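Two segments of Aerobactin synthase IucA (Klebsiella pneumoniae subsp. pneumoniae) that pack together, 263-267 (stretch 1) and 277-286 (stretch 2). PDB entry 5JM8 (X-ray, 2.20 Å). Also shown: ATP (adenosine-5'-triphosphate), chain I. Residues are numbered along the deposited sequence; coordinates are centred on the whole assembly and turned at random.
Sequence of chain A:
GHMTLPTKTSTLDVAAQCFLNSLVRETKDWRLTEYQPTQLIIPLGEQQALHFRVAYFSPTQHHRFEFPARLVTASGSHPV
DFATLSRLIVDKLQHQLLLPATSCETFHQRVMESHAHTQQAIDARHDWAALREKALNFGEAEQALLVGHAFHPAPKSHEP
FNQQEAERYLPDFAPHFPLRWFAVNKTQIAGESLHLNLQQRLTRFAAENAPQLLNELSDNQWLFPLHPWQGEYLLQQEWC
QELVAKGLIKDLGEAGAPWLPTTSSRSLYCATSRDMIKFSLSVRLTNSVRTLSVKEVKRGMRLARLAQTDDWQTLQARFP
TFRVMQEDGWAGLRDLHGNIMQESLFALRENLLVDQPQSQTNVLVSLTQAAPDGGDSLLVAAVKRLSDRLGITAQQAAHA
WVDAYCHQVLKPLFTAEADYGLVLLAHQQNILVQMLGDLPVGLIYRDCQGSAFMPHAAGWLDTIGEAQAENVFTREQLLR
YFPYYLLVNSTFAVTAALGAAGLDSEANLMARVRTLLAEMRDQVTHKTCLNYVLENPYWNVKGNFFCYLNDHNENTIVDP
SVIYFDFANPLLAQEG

Stretch 1, residues 263-267: TSSRS
Stretch 2, residues 277-286: IKFSLSVRLT

A short loop meets a strand here through one antiparallel backbone pairing, and the side chains of Arg 266 and Lys 278 converge on the phosphates of ATP. Ser 267 (phi/psi -99/124; m) and Lys 278 (-119/106) form a non-hydrogen-bonded pair with CA atoms 4.2 Å apart, their side chains on the same face of the sheet; Ser 267 is small, and its OG lies 3.4 Å from Lys 278 CG. The backbone hydrogen bond across the contact runs from Phe 279 N (m, chi2 -74°) to Arg 266 O, 3.0 Å and nearly straight at 165°; beside it Ser 267 CA lies 3.5 Å from Ile 277 O, a CA-H...O contact.

Before the pairing the loop turns tightly: Ser 265 has a positive phi (66/-52) and sits at the centre of a classic gamma turn, closed by a hydrogen bond from Arg 266 N to Ser 264 O, 2.6 Å. Arg 266 (-75/-15; chi1 p, then t, t, 180°) extends so that Lys 278 CE covers one guanidinium face, 3.5 Å from Arg 266 NE. Lys 278 is all-t, its long chain bringing NZ within 3.9 Å of Arg 266 NH1. These like charges share an anionic partner: ATP O2B accepts from Arg 266 NH1 at 3.2 Å and from Lys 278 NZ at 2.6 Å.

Carbon-to-carbon contacts complete it: Arg 266 CB lies 3.9 Å from Leu 281 CB (t, p), and Leu 285 CD1 (m, t) 3.8 Å from Ser 265 CB.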

# COMPACT_ATOMS: atom_id res chain seq x y z
N THR A 263 -22.49 -6.00 10.01
CA THR A 263 -23.25 -7.02 10.73
C THR A 263 -24.72 -6.65 10.94
O THR A 263 -25.59 -7.52 10.97
CB THR A 263 -22.62 -7.32 12.11
OG1 THR A 263 -22.19 -6.09 12.71
CG2 THR A 263 -21.43 -8.25 11.97
N SER A 264 -24.99 -5.35 11.06
CA SER A 264 -26.34 -4.87 11.35
C SER A 264 -27.10 -4.51 10.08
O SER A 264 -28.25 -4.05 10.15
CB SER A 264 -26.28 -3.65 12.27
OG SER A 264 -25.42 -2.66 11.73
N SER A 265 -26.46 -4.69 8.93
CA SER A 265 -27.06 -4.45 7.61
C SER A 265 -27.39 -2.98 7.35
O SER A 265 -27.00 -2.44 6.32
CB SER A 265 -28.33 -5.29 7.44
OG SER A 265 -28.04 -6.68 7.52
N ARG A 266 -28.10 -2.33 8.27
CA ARG A 266 -28.52 -0.95 8.05
C ARG A 266 -27.37 0.03 8.23
O ARG A 266 -27.46 1.18 7.82
CB ARG A 266 -29.66 -0.57 9.00
CG ARG A 266 -29.35 -0.64 10.49
CD ARG A 266 -30.45 0.07 11.26
NE ARG A 266 -30.45 -0.22 12.69
CZ ARG A 266 -31.35 0.26 13.55
NH1 ARG A 266 -31.28 -0.04 14.84
NH2 ARG A 266 -32.32 1.05 13.12
N SER A 267 -26.28 -0.44 8.84
CA SER A 267 -25.09 0.38 9.00
C SER A 267 -24.07 0.02 7.92
O SER A 267 -23.69 -1.15 7.78
CB SER A 267 -24.48 0.19 10.38
OG SER A 267 -25.36 0.68 11.38
N ILE A 277 -22.47 5.50 7.95
CA ILE A 277 -23.86 5.94 7.91
C ILE A 277 -24.80 4.80 8.31
O ILE A 277 -24.65 3.66 7.87
CB ILE A 277 -24.22 6.49 6.51
CG1 ILE A 277 -25.60 7.14 6.53
CG2 ILE A 277 -24.12 5.40 5.45
CD1 ILE A 277 -25.81 8.15 5.42
N LYS A 278 -25.75 5.13 9.18
CA LYS A 278 -26.71 4.17 9.71
C LYS A 278 -28.12 4.59 9.32
O LYS A 278 -28.68 5.53 9.89
CB LYS A 278 -26.58 4.08 11.23
CG LYS A 278 -27.58 3.16 11.90
CD LYS A 278 -27.29 3.03 13.39
CE LYS A 278 -28.30 2.16 14.10
NZ LYS A 278 -27.94 1.95 15.52
N PHE A 279 -28.70 3.87 8.36
CA PHE A 279 -29.98 4.26 7.78
C PHE A 279 -31.18 3.70 8.53
O PHE A 279 -31.11 2.62 9.13
CB PHE A 279 -30.07 3.79 6.32
CG PHE A 279 -29.15 4.53 5.39
CD1 PHE A 279 -29.42 5.83 5.00
CD2 PHE A 279 -28.02 3.91 4.88
CE1 PHE A 279 -28.58 6.50 4.14
CE2 PHE A 279 -27.18 4.57 4.01
CZ PHE A 279 -27.46 5.87 3.64
N SER A 280 -32.28 4.44 8.47
CA SER A 280 -33.58 3.91 8.84
C SER A 280 -34.00 2.95 7.74
O SER A 280 -34.33 3.38 6.63
CB SER A 280 -34.60 5.04 9.01
OG SER A 280 -35.86 4.55 9.44
N LEU A 281 -33.97 1.65 8.03
CA LEU A 281 -34.19 0.62 7.02
C LEU A 281 -35.41 -0.23 7.36
O LEU A 281 -35.41 -0.95 8.36
CB LEU A 281 -32.93 -0.25 6.89
CG LEU A 281 -32.91 -1.35 5.82
CD1 LEU A 281 -33.06 -0.76 4.43
CD2 LEU A 281 -31.63 -2.17 5.92
N SER A 282 -36.44 -0.15 6.53
CA SER A 282 -37.68 -0.87 6.79
C SER A 282 -37.55 -2.37 6.52
O SER A 282 -38.13 -2.90 5.57
CB SER A 282 -38.81 -0.28 5.94
OG SER A 282 -39.01 1.09 6.24
N VAL A 283 -36.78 -3.04 7.37
CA VAL A 283 -36.55 -4.48 7.25
C VAL A 283 -36.54 -5.13 8.63
O VAL A 283 -36.06 -4.54 9.60
CB VAL A 283 -35.21 -4.77 6.53
CG1 VAL A 283 -34.99 -6.27 6.37
CG2 VAL A 283 -35.18 -4.10 5.17
N ARG A 284 -37.08 -6.34 8.72
CA ARG A 284 -37.15 -7.06 9.98
C ARG A 284 -35.93 -7.95 10.18
O ARG A 284 -35.73 -8.91 9.43
CB ARG A 284 -38.43 -7.90 10.05
N LEU A 285 -35.13 -7.63 11.19
CA LEU A 285 -33.98 -8.44 11.59
C LEU A 285 -34.07 -8.72 13.09
O LEU A 285 -34.13 -7.79 13.89
CB LEU A 285 -32.67 -7.73 11.25
CG LEU A 285 -32.47 -7.27 9.80
CD1 LEU A 285 -31.23 -6.40 9.69
CD2 LEU A 285 -32.37 -8.46 8.85
N THR A 286 -34.06 -10.00 13.46
CA THR A 286 -34.29 -10.47 14.83
C THR A 286 -35.27 -9.61 15.63
O THR A 286 -34.87 -8.74 16.41
CB THR A 286 -32.97 -10.54 15.64
OG1 THR A 286 -32.27 -9.29 15.54
CG2 THR A 286 -32.08 -11.67 15.13
PG ATP I . -25.47 -0.74 14.61
O1G ATP I . -25.10 -0.48 13.18
O2G ATP I . -24.38 -1.41 15.41
O3G ATP I . -26.08 0.45 15.32
PB ATP I . -28.04 -1.93 15.31
O1B ATP I . -29.05 -2.56 14.39
O2B ATP I . -28.34 -0.59 15.95
O3B ATP I . -26.62 -1.89 14.53
PA ATP I . -28.75 -3.79 17.37
O1A ATP I . -30.02 -2.99 17.42
O2A ATP I . -28.05 -4.17 18.65
O3A ATP I . -27.67 -2.99 16.47
O5' ATP I . -28.97 -5.14 16.53
C5' ATP I . -27.86 -6.01 16.36
C4' ATP I . -27.93 -6.77 15.04
O4' ATP I . -26.81 -7.66 14.99
C3' ATP I . -29.19 -7.61 14.90
O3' ATP I . -29.80 -7.35 13.63
C2' ATP I . -28.74 -9.06 15.00
O2' ATP I . -29.37 -9.88 14.03
C1' ATP I . -27.24 -9.01 14.75
N9 ATP I . -26.50 -9.92 15.65
C8 ATP I . -25.72 -10.92 15.23
N7 ATP I . -25.17 -11.58 16.28
C5 ATP I . -25.61 -10.99 17.40
C6 ATP I . -25.42 -11.19 18.85
N6 ATP I . -24.62 -12.19 19.29
N1 ATP I . -26.06 -10.35 19.70
C2 ATP I . -26.85 -9.35 19.25
N3 ATP I . -27.07 -9.12 17.95
C4 ATP I . -26.49 -9.89 16.99